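Long-range contact in metazoan TIR-STING fusion (Crassostrea gigas, PDB 6WT6), which is a metazoan fusion protein that joins a TIR domain to a STING ligand-binding domain in one chain: residues S264-A276 with P343-R355. Residues are numbered along the deposited sequence; the frame is centred on the assembly and turned at random.
Sequences SVTDDNGEDYFFA and PRLICNEIKNQLR
I346 lays its CG2 methyl over one face of the F275 ring, 3.7 Å from the centroid and 17° off the normal, which meets the definition of a CH-pi contact. I350 CD1 comes to the same ring obliquely, F275 CD1 lying 3.5 Å away. The Y273 ring meets L354 CD1 at its edge, near the ring plane, while I350 CG2 and K351 CE approach obliquely; C347 SG makes a longer, oblique sulfur-aromatic contact. That sulfur also touches both methyls of V265, 3.5 Å from CG2. With chi1 at 57°, V265 CG1 meets I350 CD1 tip to tip, and CG2, anti to the backbone N, lies against P343 CB and its carbonyl O. K351, extended beyond CG, runs past the Y273 hydroxyl end so that NZ donates to the anti lone pair of D267 OD2 at 3.0 Å, a salt bridge at the margin of this apolar patch. Farther out, D268 OD1 sits at the edge of the R344 guanidinium in a long salt bridge, 3.8 Å from NH2, the carboxylate and guanidinium planes 44° apart. Backbone bonds in both directions between V265 and Y273 establish an antiparallel hairpin, closed by a type I turn with a G1 bulge at G270, D267 N bonding to E271 O. Helix 343-355 runs nearly at right angles to both strands, its axis 7.9 Å from that of 264-266 and 9.2 Å from that of 272-276: a helix packed across a beta-hairpin of the mixed sheet, within an alpha/beta STING ligand-binding domain.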
loop_
_atom_site.group_PDB
_atom_site.type_symbol
_atom_site.label_atom_id
_atom_site.label_comp_id
_atom_site.label_asym_id
_atom_site.label_seq_id
_atom_site.Cartn_x
_atom_site.Cartn_y
_atom_site.Cartn_z
ATOM N N SER A 264 3.829 -12.567 -30.647
ATOM C CA SER A 264 4.225 -13.878 -31.132
ATOM C C SER A 264 5.656 -14.167 -30.702
ATOM O O SER A 264 6.468 -13.253 -30.520
ATOM C CB SER A 264 4.117 -13.965 -32.658
ATOM O OG SER A 264 4.181 -15.308 -33.099
ATOM N N VAL A 265 5.964 -15.451 -30.557
ATOM C CA VAL A 265 7.291 -15.883 -30.141
ATOM C C VAL A 265 7.558 -17.252 -30.757
ATOM O O VAL A 265 6.659 -18.095 -30.839
ATOM C CB VAL A 265 7.407 -15.886 -28.600
ATOM C CG1 VAL A 265 6.345 -16.773 -27.974
ATOM C CG2 VAL A 265 8.768 -16.322 -28.170
ATOM N N THR A 266 8.790 -17.462 -31.216
ATOM C CA THR A 266 9.174 -18.659 -31.957
ATOM C C THR A 266 10.026 -19.564 -31.075
ATOM O O THR A 266 10.997 -19.104 -30.464
ATOM C CB THR A 266 9.949 -18.288 -33.224
ATOM O OG1 THR A 266 9.167 -17.391 -34.025
ATOM C CG2 THR A 266 10.261 -19.524 -34.035
ATOM N N ASP A 267 9.666 -20.845 -31.014
ATOM C CA ASP A 267 10.410 -21.807 -30.211
ATOM C C ASP A 267 11.524 -22.410 -31.071
ATOM O O ASP A 267 11.873 -21.863 -32.121
ATOM C CB ASP A 267 9.453 -22.852 -29.626
ATOM C CG ASP A 267 8.864 -23.774 -30.681
ATOM O OD1 ASP A 267 8.832 -23.393 -31.869
ATOM O OD2 ASP A 267 8.425 -24.885 -30.314
ATOM N N ASP A 268 12.093 -23.544 -30.649
ATOM C CA ASP A 268 13.232 -24.102 -31.374
ATOM C C ASP A 268 12.826 -24.711 -32.711
ATOM O O ASP A 268 13.639 -24.743 -33.641
ATOM C CB ASP A 268 13.942 -25.151 -30.523
ATOM C CG ASP A 268 14.446 -24.592 -29.211
ATOM O OD1 ASP A 268 14.674 -23.366 -29.115
ATOM O OD2 ASP A 268 14.624 -25.385 -28.271
ATOM N N ASN A 269 11.593 -25.194 -32.832
ATOM C CA ASN A 269 11.122 -25.846 -34.048
ATOM C C ASN A 269 10.560 -24.869 -35.075
ATOM O O ASN A 269 9.992 -25.309 -36.080
ATOM C CB ASN A 269 10.052 -26.887 -33.709
ATOM C CG ASN A 269 10.556 -27.958 -32.768
ATOM O OD1 ASN A 269 10.603 -27.760 -31.554
ATOM N ND2 ASN A 269 10.929 -29.105 -33.324
ATOM N N GLY A 270 10.694 -23.566 -34.850
ATOM C CA GLY A 270 10.073 -22.597 -35.723
ATOM C C GLY A 270 8.590 -22.400 -35.499
ATOM O O GLY A 270 7.978 -21.585 -36.203
ATOM N N GLU A 271 7.993 -23.119 -34.551
ATOM C CA GLU A 271 6.578 -22.947 -34.247
ATOM C C GLU A 271 6.342 -21.614 -33.552
ATOM O O GLU A 271 6.968 -21.312 -32.531
ATOM C CB GLU A 271 6.083 -24.087 -33.362
ATOM C CG GLU A 271 6.192 -25.445 -34.005
ATOM C CD GLU A 271 5.143 -25.663 -35.071
ATOM O OE1 GLU A 271 3.984 -25.233 -34.875
ATOM O OE2 GLU A 271 5.483 -26.263 -36.109
ATOM N N ASP A 272 5.432 -20.817 -34.103
ATOM C CA ASP A 272 5.052 -19.552 -33.487
ATOM C C ASP A 272 4.034 -19.808 -32.387
ATOM O O ASP A 272 3.069 -20.557 -32.583
ATOM C CB ASP A 272 4.473 -18.582 -34.520
ATOM C CG ASP A 272 5.499 -18.148 -35.549
ATOM O OD1 ASP A 272 6.698 -18.359 -35.303
ATOM O OD2 ASP A 272 5.097 -17.647 -36.626
ATOM N N TYR A 273 4.255 -19.181 -31.234
ATOM C CA TYR A 273 3.334 -19.233 -30.110
ATOM C C TYR A 273 2.861 -17.823 -29.803
ATOM O O TYR A 273 3.668 -16.887 -29.770
ATOM C CB TYR A 273 4.001 -19.865 -28.888
ATOM C CG TYR A 273 4.057 -21.373 -28.954
ATOM C CD1 TYR A 273 5.078 -22.022 -29.638
ATOM C CD2 TYR A 273 3.075 -22.150 -28.351
ATOM C CE1 TYR A 273 5.128 -23.406 -29.707
ATOM C CE2 TYR A 273 3.114 -23.533 -28.414
ATOM C CZ TYR A 273 4.144 -24.155 -29.094
ATOM O OH TYR A 273 4.187 -25.531 -29.159
ATOM N N PHE A 274 1.557 -17.676 -29.591
ATOM C CA PHE A 274 0.928 -16.382 -29.386
ATOM C C PHE A 274 0.523 -16.207 -27.928
ATOM O O PHE A 274 0.172 -17.169 -27.237
ATOM C CB PHE A 274 -0.307 -16.225 -30.281
ATOM C CG PHE A 274 0.004 -16.166 -31.752
ATOM C CD1 PHE A 274 0.164 -17.329 -32.486
ATOM C CD2 PHE A 274 0.112 -14.947 -32.406
ATOM C CE1 PHE A 274 0.440 -17.284 -33.843
ATOM C CE2 PHE A 274 0.386 -14.894 -33.766
ATOM C CZ PHE A 274 0.552 -16.065 -34.484
ATOM N N PHE A 275 0.567 -14.962 -27.463
ATOM C CA PHE A 275 0.174 -14.688 -26.091
ATOM C C PHE A 275 -0.245 -13.232 -25.961
ATOM O O PHE A 275 0.300 -12.351 -26.634
ATOM C CB PHE A 275 1.313 -15.003 -25.111
ATOM C CG PHE A 275 2.549 -14.157 -25.306
ATOM C CD1 PHE A 275 3.484 -14.472 -26.286
ATOM C CD2 PHE A 275 2.785 -13.058 -24.495
ATOM C CE1 PHE A 275 4.623 -13.699 -26.455
ATOM C CE2 PHE A 275 3.925 -12.283 -24.659
ATOM C CZ PHE A 275 4.844 -12.605 -25.640
ATOM N N ALA A 276 -1.233 -12.999 -25.100
ATOM C CA ALA A 276 -1.495 -11.655 -24.609
ATOM C C ALA A 276 -0.579 -11.393 -23.426
ATOM O O ALA A 276 -0.509 -12.202 -22.496
ATOM C CB ALA A 276 -2.957 -11.497 -24.201
ATOM N N PRO A 343 12.487 -14.795 -25.541
ATOM C CA PRO A 343 11.629 -15.726 -26.295
ATOM C C PRO A 343 11.568 -17.134 -25.722
ATOM O O PRO A 343 10.482 -17.728 -25.684
ATOM C CB PRO A 343 12.259 -15.707 -27.693
ATOM C CG PRO A 343 12.767 -14.329 -27.824
ATOM C CD PRO A 343 13.310 -13.979 -26.459
ATOM N N ARG A 344 12.699 -17.692 -25.278
ATOM C CA ARG A 344 12.676 -19.053 -24.748
ATOM C C ARG A 344 11.943 -19.124 -23.417
ATOM O O ARG A 344 11.292 -20.133 -23.119
ATOM C CB ARG A 344 14.097 -19.595 -24.599
ATOM C CG ARG A 344 14.154 -21.039 -24.122
ATOM C CD ARG A 344 15.550 -21.629 -24.262
ATOM N NE ARG A 344 15.980 -21.704 -25.656
ATOM C CZ ARG A 344 16.840 -20.862 -26.221
ATOM N NH1 ARG A 344 17.373 -19.877 -25.509
ATOM N NH2 ARG A 344 17.171 -21.008 -27.498
ATOM N N LEU A 345 12.033 -18.070 -22.607
ATOM C CA LEU A 345 11.307 -18.047 -21.345
ATOM C C LEU A 345 9.800 -18.033 -21.580
ATOM O O LEU A 345 9.053 -18.773 -20.929
ATOM C CB LEU A 345 11.740 -16.836 -20.522
ATOM C CG LEU A 345 10.838 -16.529 -19.325
ATOM C CD1 LEU A 345 10.902 -17.663 -18.313
ATOM C CD2 LEU A 345 11.227 -15.205 -18.693
ATOM N N ILE A 346 9.337 -17.202 -22.518
ATOM C CA ILE A 346 7.901 -17.071 -22.756
ATOM C C ILE A 346 7.335 -18.348 -23.372
ATOM O O ILE A 346 6.257 -18.811 -22.981
ATOM C CB ILE A 346 7.611 -15.843 -23.637
ATOM C CG1 ILE A 346 8.102 -14.564 -22.956
ATOM C CG2 ILE A 346 6.120 -15.743 -23.933
ATOM C CD1 ILE A 346 7.926 -13.311 -23.800
ATOM N N CYS A 347 8.045 -18.932 -24.345
ATOM C CA CYS A 347 7.610 -20.200 -24.930
ATOM C C CYS A 347 7.481 -21.281 -23.869
ATOM O O CYS A 347 6.564 -22.108 -23.919
ATOM C CB CYS A 347 8.583 -20.653 -26.018
ATOM S SG CYS A 347 8.436 -19.788 -27.586
ATOM N N ASN A 348 8.397 -21.295 -22.903
ATOM C CA ASN A 348 8.283 -22.250 -21.810
ATOM C C ASN A 348 7.015 -22.010 -20.999
ATOM O O ASN A 348 6.322 -22.961 -20.625
ATOM C CB ASN A 348 9.517 -22.174 -20.914
ATOM C CG ASN A 348 10.578 -23.185 -21.296
ATOM O OD1 ASN A 348 10.451 -24.373 -20.992
ATOM N ND2 ASN A 348 11.635 -22.721 -21.950
ATOM N N GLU A 349 6.691 -20.744 -20.718
ATOM C CA GLU A 349 5.500 -20.456 -19.926
ATOM C C GLU A 349 4.226 -20.746 -20.705
ATOM O O GLU A 349 3.259 -21.267 -20.142
ATOM C CB GLU A 349 5.518 -19.006 -19.444
ATOM C CG GLU A 349 6.298 -18.795 -18.157
ATOM C CD GLU A 349 5.695 -19.529 -16.969
ATOM O OE1 GLU A 349 4.513 -19.937 -17.036
ATOM O OE2 GLU A 349 6.413 -19.702 -15.961
ATOM N N ILE A 350 4.203 -20.417 -21.998
ATOM C CA ILE A 350 3.017 -20.668 -22.812
ATOM C C ILE A 350 2.721 -22.160 -22.881
ATOM O O ILE A 350 1.568 -22.588 -22.739
ATOM C CB ILE A 350 3.197 -20.066 -24.218
ATOM C CG1 ILE A 350 3.259 -18.539 -24.150
ATOM C CG2 ILE A 350 2.074 -20.517 -25.140
ATOM C CD1 ILE A 350 3.482 -17.888 -25.493
ATOM N N LYS A 351 3.757 -22.975 -23.097
ATOM C CA LYS A 351 3.560 -24.419 -23.180
ATOM C C LYS A 351 3.130 -24.998 -21.838
ATOM O O LYS A 351 2.311 -25.922 -21.788
ATOM C CB LYS A 351 4.840 -25.091 -23.677
ATOM C CG LYS A 351 5.206 -24.731 -25.109
ATOM C CD LYS A 351 6.545 -25.326 -25.518
ATOM C CE LYS A 351 6.869 -24.988 -26.964
ATOM N NZ LYS A 351 8.157 -25.587 -27.412
ATOM N N ASN A 352 3.666 -24.462 -20.738
ATOM C CA ASN A 352 3.258 -24.924 -19.416
ATOM C C ASN A 352 1.779 -24.650 -19.167
ATOM O O ASN A 352 1.067 -25.489 -18.601
ATOM C CB ASN A 352 4.121 -24.255 -18.346
ATOM C CG ASN A 352 3.822 -24.762 -16.951
ATOM O OD1 ASN A 352 3.938 -25.954 -16.676
ATOM N ND2 ASN A 352 3.459 -23.851 -16.055
ATOM N N GLN A 353 1.296 -23.481 -19.592
ATOM C CA GLN A 353 -0.103 -23.145 -19.367
ATOM C C GLN A 353 -1.028 -23.941 -20.279
ATOM O O GLN A 353 -2.159 -24.251 -19.889
ATOM C CB GLN A 353 -0.318 -21.644 -19.556
ATOM C CG GLN A 353 0.415 -20.795 -18.534
ATOM C CD GLN A 353 0.072 -21.180 -17.107
ATOM O OE1 GLN A 353 -1.087 -21.458 -16.785
ATOM N NE2 GLN A 353 1.081 -21.205 -16.244
ATOM N N LEU A 354 -0.570 -24.287 -21.487
ATOM C CA LEU A 354 -1.392 -25.104 -22.375
ATOM C C LEU A 354 -1.581 -26.511 -21.823
ATOM O O LEU A 354 -2.634 -27.121 -22.037
ATOM C CB LEU A 354 -0.775 -25.152 -23.773
ATOM C CG LEU A 354 -0.918 -23.891 -24.629
ATOM C CD1 LEU A 354 0.012 -23.938 -25.829
ATOM C CD2 LEU A 354 -2.355 -23.725 -25.092
ATOM N N ARG A 355 -0.578 -27.038 -21.114
ATOM C CA ARG A 355 -0.727 -28.326 -20.445
ATOM C C ARG A 355 -1.858 -28.286 -19.425
ATOM O O ARG A 355 -2.714 -29.176 -19.390
ATOM C CB ARG A 355 0.585 -28.720 -19.767
ATOM C CG ARG A 355 1.361 -29.818 -20.471
ATOM C CD ARG A 355 2.668 -30.127 -19.743
ATOM N NE ARG A 355 3.573 -28.980 -19.729
ATOM C CZ ARG A 355 4.409 -28.679 -20.718
ATOM N NH1 ARG A 355 4.456 -29.441 -21.803
ATOM N NH2 ARG A 355 5.197 -27.616 -20.625
HETATM O O HOH W 1 15.683 -21.505 -30.361
#